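Local structure of UlvanLyase-PL25 (Pseudoalteromonas sp. PLSV, 5UAS) at residues D219-W224 / V235-H240; V241-G246 / G253-R258; E301-N306 / G324-A329. The protein cleaves ulvan, the sulfated rhamnose and uronic acid polysaccharide of green seaweed cell walls, acting as a polysaccharide lyase of family PL25. All coordinates share one frame; numbering follows the deposited sequence.

Contact 1: residues D219-W224 / V235-H240; sequences DSWYAW and VSYDYH. With ZN (zinc ion), chain E; BDP (beta-D-glucopyranuronic acid), chain C.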
loop_
_atom_site.group_PDB
_atom_site.type_symbol
_atom_site.label_atom_id
_atom_site.label_comp_id
_atom_site.label_asym_id
_atom_site.label_seq_id
_atom_site.Cartn_x
_atom_site.Cartn_y
_atom_site.Cartn_z
ATOM N N ASP A 219 -17.029 0.063 -13.830
ATOM C CA ASP A 219 -16.226 -0.852 -13.017
ATOM C C ASP A 219 -14.845 -0.270 -12.717
ATOM O O ASP A 219 -14.100 0.101 -13.629
ATOM C CB ASP A 219 -16.032 -2.194 -13.728
ATOM C CG ASP A 219 -17.303 -2.972 -13.908
ATOM O OD1 ASP A 219 -18.284 -2.797 -13.140
ATOM O OD2 ASP A 219 -17.307 -3.791 -14.845
ATOM N N SER A 220 -14.474 -0.273 -11.436
ATOM C CA SER A 220 -13.218 0.287 -10.953
ATOM C C SER A 220 -12.709 -0.577 -9.810
ATOM O O SER A 220 -13.481 -1.271 -9.142
ATOM C CB SER A 220 -13.425 1.749 -10.507
ATOM O OG SER A 220 -12.224 2.397 -10.134
ATOM N N TRP A 221 -11.402 -0.494 -9.556
ATOM C CA TRP A 221 -10.777 -1.467 -8.660
ATOM C C TRP A 221 -9.689 -0.841 -7.816
ATOM O O TRP A 221 -9.072 0.157 -8.191
ATOM C CB TRP A 221 -10.126 -2.618 -9.430
ATOM C CG TRP A 221 -11.038 -3.341 -10.338
ATOM C CD1 TRP A 221 -11.164 -3.151 -11.692
ATOM C CD2 TRP A 221 -11.923 -4.422 -10.003
ATOM N NE1 TRP A 221 -12.080 -4.024 -12.207
ATOM C CE2 TRP A 221 -12.569 -4.812 -11.196
ATOM C CE3 TRP A 221 -12.243 -5.086 -8.813
ATOM C CZ2 TRP A 221 -13.524 -5.853 -11.242
ATOM C CZ3 TRP A 221 -13.179 -6.102 -8.848
ATOM C CH2 TRP A 221 -13.816 -6.487 -10.065
ATOM N N TYR A 222 -9.396 -1.512 -6.709
ATOM C CA TYR A 222 -8.195 -1.218 -5.933
ATOM C C TYR A 222 -7.557 -2.548 -5.546
ATOM O O TYR A 222 -8.189 -3.355 -4.872
ATOM C CB TYR A 222 -8.526 -0.371 -4.682
ATOM C CG TYR A 222 -9.041 1.016 -5.001
ATOM C CD1 TYR A 222 -10.393 1.260 -5.136
ATOM C CD2 TYR A 222 -8.169 2.097 -5.125
ATOM C CE1 TYR A 222 -10.875 2.543 -5.431
ATOM C CE2 TYR A 222 -8.646 3.383 -5.415
ATOM C CZ TYR A 222 -9.999 3.593 -5.572
ATOM O OH TYR A 222 -10.513 4.847 -5.864
ATOM N N ALA A 223 -6.299 -2.750 -5.928
ATOM C CA ALA A 223 -5.593 -4.005 -5.693
ATOM C C ALA A 223 -4.399 -3.790 -4.766
ATOM O O ALA A 223 -3.852 -2.693 -4.668
ATOM C CB ALA A 223 -5.112 -4.600 -7.030
ATOM N N TRP A 224 -4.003 -4.866 -4.091
ATOM C CA TRP A 224 -2.768 -4.948 -3.329
ATOM C C TRP A 224 -2.081 -6.218 -3.800
ATOM O O TRP A 224 -2.647 -7.315 -3.673
ATOM C CB TRP A 224 -3.062 -5.014 -1.818
ATOM C CG TRP A 224 -1.867 -4.758 -0.898
ATOM C CD1 TRP A 224 -1.487 -3.559 -0.344
ATOM C CD2 TRP A 224 -0.915 -5.726 -0.439
ATOM N NE1 TRP A 224 -0.372 -3.733 0.424
ATOM C CE2 TRP A 224 0.008 -5.052 0.385
ATOM C CE3 TRP A 224 -0.762 -7.098 -0.646
ATOM C CZ2 TRP A 224 1.045 -5.701 1.006
ATOM C CZ3 TRP A 224 0.293 -7.746 -0.025
ATOM C CH2 TRP A 224 1.176 -7.047 0.799
ATOM N N VAL A 235 -2.665 -11.342 -5.169
ATOM C CA VAL A 235 -3.335 -10.055 -5.327
ATOM C C VAL A 235 -4.715 -10.112 -4.674
ATOM O O VAL A 235 -5.554 -10.936 -5.061
ATOM C CB VAL A 235 -3.470 -9.649 -6.811
ATOM C CG1 VAL A 235 -4.002 -8.224 -6.882
ATOM C CG2 VAL A 235 -2.102 -9.784 -7.563
ATOM N N SER A 236 -4.965 -9.222 -3.714
ATOM C CA SER A 236 -6.296 -9.008 -3.169
ATOM C C SER A 236 -6.823 -7.665 -3.668
ATOM O O SER A 236 -6.048 -6.759 -3.988
ATOM C CB SER A 236 -6.280 -9.039 -1.639
ATOM O OG SER A 236 -5.447 -7.974 -1.110
ATOM N N TYR A 237 -8.144 -7.535 -3.771
ATOM C CA TYR A 237 -8.653 -6.294 -4.337
ATOM C C TYR A 237 -10.084 -6.099 -3.900
ATOM O O TYR A 237 -10.800 -7.077 -3.663
ATOM C CB TYR A 237 -8.550 -6.250 -5.868
ATOM C CG TYR A 237 -9.005 -7.462 -6.659
ATOM C CD1 TYR A 237 -8.202 -8.586 -6.717
ATOM C CD2 TYR A 237 -10.163 -7.428 -7.408
ATOM C CE1 TYR A 237 -8.563 -9.681 -7.481
ATOM C CE2 TYR A 237 -10.537 -8.530 -8.208
ATOM C CZ TYR A 237 -9.731 -9.652 -8.227
ATOM O OH TYR A 237 -10.073 -10.729 -9.011
ATOM N N ASP A 238 -10.507 -4.831 -3.832
ATOM C CA ASP A 238 -11.927 -4.559 -3.671
ATOM C C ASP A 238 -12.436 -3.812 -4.898
ATOM O O ASP A 238 -11.663 -3.376 -5.758
ATOM C CB ASP A 238 -12.266 -3.836 -2.334
ATOM C CG ASP A 238 -11.631 -2.461 -2.175
ATOM O OD1 ASP A 238 -10.572 -2.205 -2.771
ATOM O OD2 ASP A 238 -12.199 -1.649 -1.382
ATOM N N TYR A 239 -13.761 -3.730 -5.007
ATOM C CA TYR A 239 -14.418 -3.157 -6.171
ATOM C C TYR A 239 -14.949 -1.763 -5.857
ATOM O O TYR A 239 -15.582 -1.550 -4.826
ATOM C CB TYR A 239 -15.576 -4.058 -6.625
ATOM C CG TYR A 239 -16.406 -3.489 -7.753
ATOM C CD1 TYR A 239 -15.950 -3.533 -9.063
ATOM C CD2 TYR A 239 -17.659 -2.923 -7.501
ATOM C CE1 TYR A 239 -16.714 -3.013 -10.092
ATOM C CE2 TYR A 239 -18.435 -2.414 -8.531
ATOM C CZ TYR A 239 -17.953 -2.460 -9.818
ATOM O OH TYR A 239 -18.731 -1.941 -10.836
ATOM N N HIS A 240 -14.733 -0.826 -6.778
ATOM C CA HIS A 240 -15.224 0.540 -6.648
ATOM C C HIS A 240 -16.382 0.735 -7.622
ATOM O O HIS A 240 -16.218 0.572 -8.840
ATOM C CB HIS A 240 -14.089 1.538 -6.916
ATOM C CG HIS A 240 -14.534 2.967 -7.077
ATOM N ND1 HIS A 240 -15.396 3.586 -6.196
ATOM C CD2 HIS A 240 -14.197 3.907 -7.998
ATOM C CE1 HIS A 240 -15.592 4.839 -6.582
ATOM N NE2 HIS A 240 -14.874 5.058 -7.671
HETATM ZN ZN ZN E . -14.786 6.665 -8.947
HETATM C C1 BDP C . -9.142 10.597 -5.108
HETATM C C2 BDP C . -9.952 10.254 -3.838
HETATM C C3 BDP C . -10.065 8.762 -3.797
HETATM C C4 BDP C . -8.742 8.093 -3.831
HETATM C C5 BDP C . -7.964 8.526 -5.010
HETATM C C6 BDP C . -8.121 7.714 -6.341
HETATM O O2 BDP C . -9.271 10.782 -2.693
HETATM O O3 BDP C . -10.989 8.251 -4.773
HETATM O O4 BDP C . -7.925 8.039 -2.645
HETATM O O5 BDP C . -7.872 9.899 -5.211
HETATM O O6A BDP C . -8.585 6.569 -6.335
HETATM O O6B BDP C . -7.732 8.220 -7.408
#
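Trp221 stands between Tyr237 and Tyr239, and the three rings form a buried aromatic cluster. Tyr239 sets its CD1 edge over one face of the indole in an edge-to-face pair, with CD1 3.8 Å from Trp221 CH2 and the planes 72° apart. Tyr237 makes a more offset edge-to-face contact, its CD2 lying 3.4 Å from Trp221 CE3. Residues 219-224 and 235-240 belong to an antiparallel beta hairpin of the beta-propeller, and backbone bonds join Ser220 to His240, Tyr222 to Asp238 and Trp224 to Ser236. The bond from Ser220 N is weak, whereas His240 N meets Ser220 O almost straight (2.7 Å, 170°), though from well above the carbonyl plane. Side chains of these hydrogen-bonded pairs line the sheet face opposite the aromatic cluster. There Tyr222 CE1 packs 3.7 Å from His240 CB, and Ser220 OG, itself bonded to His184 O, lies in the His240 ring plane 3.3 Å from CD2. With CG anti to its backbone N (chi1 168°), His240 extends past Ser220 so that NE2 reaches the zinc ion, while ND1 bonds to Glu257 O. Tyr222 OH donates to glucuronate O6A at 2.6 Å, near the plane of the phenol ring. At the far polar edge, Tyr239 OH gives Asp219 OD1 a very short hydrogen bond of 2.5 Å; the carboxylate also forms salt bridges to Arg287 and Lys210.

Contact 2: residues V241-G246 / G253-R258; sequences VCWDGG and GHTTER. With ZN (zinc ion), chain E; 83Y (3-O-sulfo-alpha-L-rhamnopyranose), chain B.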
loop_
_atom_site.group_PDB
_atom_site.type_symbol
_atom_site.label_atom_id
_atom_site.label_comp_id
_atom_site.label_asym_id
_atom_site.label_seq_id
_atom_site.Cartn_x
_atom_site.Cartn_y
_atom_site.Cartn_z
ATOM N N VAL A 241 -17.558 1.057 -7.086
ATOM C CA VAL A 241 -18.693 1.451 -7.913
ATOM C C VAL A 241 -18.464 2.913 -8.281
ATOM O O VAL A 241 -18.693 3.814 -7.468
ATOM C CB VAL A 241 -20.032 1.255 -7.193
ATOM C CG1 VAL A 241 -21.186 1.421 -8.173
ATOM C CG2 VAL A 241 -20.078 -0.101 -6.488
ATOM N N CYS A 242 -17.987 3.155 -9.502
ATOM C CA CYS A 242 -17.589 4.503 -9.902
ATOM C C CYS A 242 -18.774 5.176 -10.593
ATOM O O CYS A 242 -18.935 5.120 -11.816
ATOM C CB CYS A 242 -16.348 4.465 -10.788
ATOM S SG CYS A 242 -15.537 6.084 -10.955
ATOM N N TRP A 243 -19.600 5.839 -9.785
ATOM C CA TRP A 243 -20.852 6.415 -10.266
ATOM C C TRP A 243 -20.601 7.622 -11.159
ATOM O O TRP A 243 -19.740 8.465 -10.876
ATOM C CB TRP A 243 -21.741 6.849 -9.093
ATOM C CG TRP A 243 -22.356 5.738 -8.307
ATOM C CD1 TRP A 243 -21.976 5.291 -7.067
ATOM C CD2 TRP A 243 -23.470 4.927 -8.700
ATOM N NE1 TRP A 243 -22.788 4.250 -6.672
ATOM C CE2 TRP A 243 -23.708 4.005 -7.658
ATOM C CE3 TRP A 243 -24.292 4.884 -9.836
ATOM C CZ2 TRP A 243 -24.746 3.067 -7.711
ATOM C CZ3 TRP A 243 -25.316 3.938 -9.887
ATOM C CH2 TRP A 243 -25.527 3.044 -8.838
ATOM N N ASP A 244 -21.369 7.711 -12.238
ATOM C CA ASP A 244 -21.399 8.947 -13.003
ATOM C C ASP A 244 -21.923 10.071 -12.119
ATOM O O ASP A 244 -22.662 9.843 -11.158
ATOM C CB ASP A 244 -22.284 8.796 -14.252
ATOM C CG ASP A 244 -21.767 7.741 -15.220
ATOM O OD1 ASP A 244 -20.618 7.275 -15.039
ATOM O OD2 ASP A 244 -22.514 7.373 -16.158
ATOM N N GLY A 245 -21.541 11.299 -12.444
ATOM C CA GLY A 245 -22.121 12.432 -11.752
ATOM C C GLY A 245 -23.636 12.432 -11.859
ATOM O O GLY A 245 -24.180 12.239 -12.947
ATOM N N GLY A 246 -24.331 12.626 -10.738
ATOM C CA GLY A 246 -25.781 12.646 -10.729
ATOM C C GLY A 246 -26.464 11.293 -10.744
ATOM O O GLY A 246 -27.701 11.243 -10.664
ATOM N N GLY A 253 -24.415 10.816 -6.794
ATOM C CA GLY A 253 -23.239 11.130 -7.578
ATOM C C GLY A 253 -22.044 10.270 -7.193
ATOM O O GLY A 253 -22.173 9.179 -6.631
ATOM N N HIS A 254 -20.860 10.793 -7.485
ATOM C CA HIS A 254 -19.641 10.005 -7.375
ATOM C C HIS A 254 -19.078 10.106 -5.961
ATOM O O HIS A 254 -18.796 11.200 -5.466
ATOM C CB HIS A 254 -18.618 10.460 -8.411
ATOM C CG HIS A 254 -17.317 9.726 -8.313
ATOM N ND1 HIS A 254 -16.258 10.197 -7.571
ATOM C CD2 HIS A 254 -16.920 8.539 -8.829
ATOM C CE1 HIS A 254 -15.255 9.341 -7.654
ATOM N NE2 HIS A 254 -15.629 8.330 -8.418
ATOM N N THR A 255 -18.924 8.962 -5.319
ATOM C CA THR A 255 -18.378 8.821 -3.979
ATOM C C THR A 255 -17.156 7.907 -4.048
ATOM O O THR A 255 -16.700 7.540 -5.134
ATOM C CB THR A 255 -19.423 8.219 -3.055
ATOM O OG1 THR A 255 -19.748 6.916 -3.558
ATOM C CG2 THR A 255 -20.690 9.083 -3.034
ATOM N N THR A 256 -16.636 7.524 -2.878
ATOM C CA THR A 256 -15.619 6.479 -2.793
ATOM C C THR A 256 -16.219 5.086 -2.564
ATOM O O THR A 256 -15.499 4.191 -2.105
ATOM C CB THR A 256 -14.595 6.784 -1.687
ATOM O OG1 THR A 256 -15.221 6.729 -0.393
ATOM C CG2 THR A 256 -13.960 8.173 -1.898
ATOM N N GLU A 257 -17.506 4.887 -2.874
ATOM C CA GLU A 257 -18.166 3.607 -2.603
ATOM C C GLU A 257 -17.346 2.433 -3.135
ATOM O O GLU A 257 -17.054 2.350 -4.335
ATOM C CB GLU A 257 -19.571 3.591 -3.216
ATOM C CG GLU A 257 -20.280 2.243 -3.047
ATOM C CD GLU A 257 -21.750 2.255 -3.473
ATOM O OE1 GLU A 257 -22.253 3.302 -3.939
ATOM O OE2 GLU A 257 -22.403 1.200 -3.328
ATOM N N ARG A 258 -16.981 1.522 -2.235
ATOM C CA ARG A 258 -16.272 0.300 -2.593
ATOM C C ARG A 258 -16.924 -0.854 -1.840
ATOM O O ARG A 258 -17.462 -0.662 -0.746
ATOM C CB ARG A 258 -14.773 0.401 -2.239
ATOM C CG ARG A 258 -14.019 1.511 -3.021
ATOM C CD ARG A 258 -12.801 2.055 -2.246
ATOM N NE ARG A 258 -11.763 1.036 -2.038
ATOM C CZ ARG A 258 -10.473 1.295 -1.826
ATOM N NH1 ARG A 258 -10.030 2.567 -1.804
ATOM N NH2 ARG A 258 -9.615 0.275 -1.658
HETATM ZN ZN ZN E . -14.786 6.665 -8.947
HETATM C C1 83Y B . -11.735 12.586 -9.353
HETATM C C2 83Y B . -12.041 12.940 -7.904
HETATM C C3 83Y B . -11.717 11.770 -6.990
HETATM C C4 83Y B . -10.242 11.404 -7.135
HETATM C C5 83Y B . -10.033 11.042 -8.610
HETATM C C6 83Y B . -8.605 10.643 -8.936
HETATM O O1 83Y B . -12.625 11.552 -9.792
HETATM O O1S 83Y B . -13.322 11.627 -3.563
HETATM O O2 83Y B . -11.287 14.088 -7.510
HETATM O O2S 83Y B . -14.552 11.707 -5.649
HETATM O O3 83Y B . -12.088 12.081 -5.647
HETATM O O3S 83Y B . -13.084 9.852 -5.169
HETATM O O5 83Y B . -10.372 12.153 -9.458
HETATM S S 83Y B . -13.272 11.313 -5.014
HETATM O O4 83Y B . -9.930 10.292 -6.280
HETATM O O HOH W 1 -18.793 6.581 -6.799
#
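Cys242 and His254 meet at the zinc ion, Cys242 SG binding it at 2.2 Å and His254 NE2 at 1.9 Å. They are two of the four protein ligands of a zinc site that pins the loop after propeller strand 232-243 back onto that strand; His184 and His240 supply the others. The thiolate sits at the edge of the imidazole. On another side of the same ring, His254 ND1 points to sulfate oxygen O2S of a bound 3-O-sulfo-rhamnose, 3.0 Å away in a weak, bent hydrogen bond, so one side chain serves both metal and substrate. A chi1 of 178° turns the His254 ring away from its own backbone N and carries it toward the zinc ion and Cys242 of the strand. Trp243 O also lies in the ring plane, 3.4 Å from His254 CB. In the next shell, a water accepts from Trp243 N and Thr255 N and so ties the two backbones together just behind the site. Glu257 O takes the N-H of Val241, and Thr255 OG1 accepts from Glu257 N at 3.1 Å, an ST turn that shapes the loop as it returns toward strand 258-267. The Glu257 side chain runs out extended beside Val241 CG2, while Val241 CG1 covers part of one indole face of Trp243. His259 bonds to Glu257 OE2. The other carboxylate oxygen, Glu257 OE1, receives Trp243 NE1 at 2.9 Å and 161°, lying in the indole plane although the N-H comes from above the plane of the carboxylate.

Contact 3: residues E301-N306 / G324-A329; sequences ELWTFN and GIDKGA. With 83Y (3-O-sulfo-alpha-L-rhamnopyranose), chain D.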
loop_
_atom_site.group_PDB
_atom_site.type_symbol
_atom_site.label_atom_id
_atom_site.label_comp_id
_atom_site.label_asym_id
_atom_site.label_seq_id
_atom_site.Cartn_x
_atom_site.Cartn_y
_atom_site.Cartn_z
ATOM N N GLU A 301 -23.753 -4.231 2.228
ATOM C CA GLU A 301 -23.811 -2.788 2.067
ATOM C C GLU A 301 -22.623 -2.072 2.698
ATOM O O GLU A 301 -22.494 -0.860 2.505
ATOM C CB GLU A 301 -25.113 -2.237 2.649
ATOM C CG GLU A 301 -26.346 -2.762 1.933
ATOM C CD GLU A 301 -27.634 -2.405 2.643
ATOM O OE1 GLU A 301 -27.599 -1.524 3.525
ATOM O OE2 GLU A 301 -28.676 -3.009 2.322
ATOM N N LEU A 302 -21.747 -2.783 3.409
ATOM C CA LEU A 302 -20.590 -2.133 4.019
ATOM C C LEU A 302 -19.628 -1.657 2.945
ATOM O O LEU A 302 -19.357 -2.370 1.978
ATOM C CB LEU A 302 -19.836 -3.078 4.948
ATOM C CG LEU A 302 -20.606 -3.671 6.125
ATOM C CD1 LEU A 302 -19.709 -4.580 6.950
ATOM C CD2 LEU A 302 -21.196 -2.565 6.998
ATOM N N TRP A 303 -19.088 -0.456 3.141
ATOM C CA TRP A 303 -18.111 0.119 2.225
ATOM C C TRP A 303 -16.710 -0.283 2.657
ATOM O O TRP A 303 -16.393 -0.288 3.855
ATOM C CB TRP A 303 -18.200 1.642 2.210
ATOM C CG TRP A 303 -19.402 2.262 1.552
ATOM C CD1 TRP A 303 -20.654 1.711 1.384
ATOM C CD2 TRP A 303 -19.459 3.573 0.964
ATOM N NE1 TRP A 303 -21.472 2.604 0.725
ATOM C CE2 TRP A 303 -20.757 3.744 0.445
ATOM C CE3 TRP A 303 -18.522 4.613 0.807
ATOM C CZ2 TRP A 303 -21.160 4.922 -0.192
ATOM C CZ3 TRP A 303 -18.919 5.778 0.163
ATOM C CH2 TRP A 303 -20.224 5.921 -0.328
ATOM N N THR A 304 -15.862 -0.594 1.685
ATOM C CA THR A 304 -14.567 -1.194 1.974
ATOM C C THR A 304 -13.431 -0.218 1.713
ATOM O O THR A 304 -13.578 0.780 1.001
ATOM C CB THR A 304 -14.360 -2.455 1.127
ATOM O OG1 THR A 304 -14.610 -2.140 -0.252
ATOM C CG2 THR A 304 -15.324 -3.529 1.585
ATOM N N PHE A 305 -12.286 -0.533 2.311
ATOM C CA PHE A 305 -11.022 0.096 1.982
ATOM C C PHE A 305 -10.002 -1.023 2.051
ATOM O O PHE A 305 -9.895 -1.690 3.082
ATOM C CB PHE A 305 -10.685 1.248 2.957
ATOM C CG PHE A 305 -9.445 1.992 2.597
ATOM C CD1 PHE A 305 -9.487 2.972 1.618
ATOM C CD2 PHE A 305 -8.244 1.729 3.247
ATOM C CE1 PHE A 305 -8.352 3.645 1.232
ATOM C CE2 PHE A 305 -7.088 2.421 2.895
ATOM C CZ PHE A 305 -7.155 3.412 1.899
ATOM N N ASN A 306 -9.306 -1.269 0.949
ATOM C CA ASN A 306 -8.523 -2.501 0.847
ATOM C C ASN A 306 -7.363 -2.509 1.844
ATOM O O ASN A 306 -6.853 -1.463 2.262
ATOM C CB ASN A 306 -8.000 -2.695 -0.587
ATOM C CG ASN A 306 -7.583 -4.132 -0.862
ATOM O OD1 ASN A 306 -8.073 -5.049 -0.206
ATOM N ND2 ASN A 306 -6.646 -4.326 -1.799
ATOM N N GLY A 324 -16.875 -0.637 6.665
ATOM C CA GLY A 324 -17.631 0.119 7.646
ATOM C C GLY A 324 -18.974 0.545 7.100
ATOM O O GLY A 324 -19.202 0.577 5.886
ATOM N N ILE A 325 -19.867 0.884 8.023
ATOM C CA ILE A 325 -21.209 1.318 7.665
ATOM C C ILE A 325 -21.153 2.654 6.933
ATOM O O ILE A 325 -20.447 3.589 7.347
ATOM C CB ILE A 325 -22.084 1.394 8.924
ATOM C CG1 ILE A 325 -22.291 -0.011 9.502
ATOM C CG2 ILE A 325 -23.416 2.059 8.617
ATOM C CD1 ILE A 325 -22.581 -0.039 11.028
ATOM N N ASP A 326 -21.895 2.746 5.830
ATOM C CA ASP A 326 -22.067 4.006 5.110
ATOM C C ASP A 326 -22.963 4.926 5.924
ATOM O O ASP A 326 -24.119 4.587 6.210
ATOM C CB ASP A 326 -22.673 3.748 3.727
ATOM C CG ASP A 326 -23.086 5.027 2.990
ATOM O OD1 ASP A 326 -22.609 6.150 3.314
ATOM O OD2 ASP A 326 -23.914 4.896 2.060
ATOM N N LYS A 327 -22.425 6.075 6.323
ATOM C CA LYS A 327 -23.177 7.060 7.085
ATOM C C LYS A 327 -23.599 8.255 6.244
ATOM O O LYS A 327 -24.038 9.266 6.804
ATOM C CB LYS A 327 -22.361 7.546 8.287
ATOM C CG LYS A 327 -22.102 6.497 9.355
ATOM C CD LYS A 327 -21.755 7.155 10.685
ATOM C CE LYS A 327 -20.256 7.165 10.962
ATOM N NZ LYS A 327 -19.930 6.415 12.216
ATOM N N GLY A 328 -23.457 8.179 4.920
ATOM C CA GLY A 328 -23.850 9.249 4.033
ATOM C C GLY A 328 -22.727 10.181 3.617
ATOM O O GLY A 328 -22.946 11.028 2.742
ATOM N N ALA A 329 -21.541 10.056 4.213
ATOM C CA ALA A 329 -20.416 10.897 3.828
ATOM C C ALA A 329 -19.896 10.496 2.451
ATOM O O ALA A 329 -20.187 9.419 1.940
ATOM C CB ALA A 329 -19.278 10.793 4.848
HETATM C C1 83Y D . -7.857 6.825 -1.898
HETATM C C2 83Y D . -6.568 6.918 -1.100
HETATM C C3 83Y D . -6.617 8.094 -0.106
HETATM C C4 83Y D . -7.879 8.088 0.762
HETATM C C5 83Y D . -9.105 7.891 -0.109
HETATM C C6 83Y D . -10.341 7.671 0.765
HETATM O O1S 83Y D . -3.153 8.461 1.336
HETATM O O2 83Y D . -6.372 5.707 -0.416
HETATM O O2S 83Y D . -4.753 10.343 0.968
HETATM O O3 83Y D . -5.464 8.023 0.708
HETATM O O3S 83Y D . -3.889 9.026 -0.860
HETATM O O5 83Y D . -8.976 6.798 -1.023
HETATM S S 83Y D . -4.270 9.013 0.551
HETATM O O4 83Y D . -8.043 9.362 1.421
HETATM O O HOH W 2 -23.148 0.523 4.896
#
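Trp303 and Asp326 are brought together by different first torsions: a chi1 of -71° sets the indole CG beside its own backbone N, while Asp326 holds CG anti to the backbone N (chi1 171°), which extends its carboxylate over the indole face. Asp326 CB sits over the five-membered ring in a CH-pi contact, 3.4 Å from Trp303 NE1. The carboxylate lies over the same face toward the CE2-CZ2 side, its plane inclined by 33° to the indole. The carboxylate is engaged at both oxygens. Asp326 OD1 accepts from Gly328 N at 2.7 Å, met from above the carboxylate plane, and this Asx turn curls the loop; OD2 forms a salt bridge with Arg252, which also bonds to Ala329 O. Replacing Trp303 by an alanine would probably open a gap beneath Asp326 and leave its CB and carboxylate without the flat surface they lie on. Beside the indole the backbones pair directly: Trp303 N reaches Gly324 O at 2.9 Å, and Gly324 N returns to Trp303 O at 2.9 Å. On the more exposed flank, Leu302 CD2 touches Ile325 CG1 at 3.7 Å, and a water bridges the two segments by donating to Glu301 O and accepting from Asp326 N. Farther along the strand, Phe305 turns its ring edge to a sulfated rhamnose, with CE1 3.3 Å from the sugar O2. The paired backbones are the ends of strands 303-311 and 317-324, the first two of a four-stranded antiparallel beta-propeller blade, and Phe305 carries that blade into the glycan pocket.

Overall arrangement
Contact 1 is wholly buried, whereas contacts 2 and 3 lie farther from the chain's centre and are partly exposed. Contacts 1 and 2 share strand 232-243 and the zinc ion: the first joins two long strands through regular pairing and aromatic rings, the second folds a loop back with metal bonds, a water and side-chain hydrogen bonds. Contact 3 belongs to the next blade and relies on one short strand pairing, a CH-pi contact and an Asx turn. The blades meet where Arg258 O bonds to Thr304 N, and Asp238 OD2 engages both Arg258 NE and Thr304 OG1. Each contact supplies at least one residue to the glycan pocket.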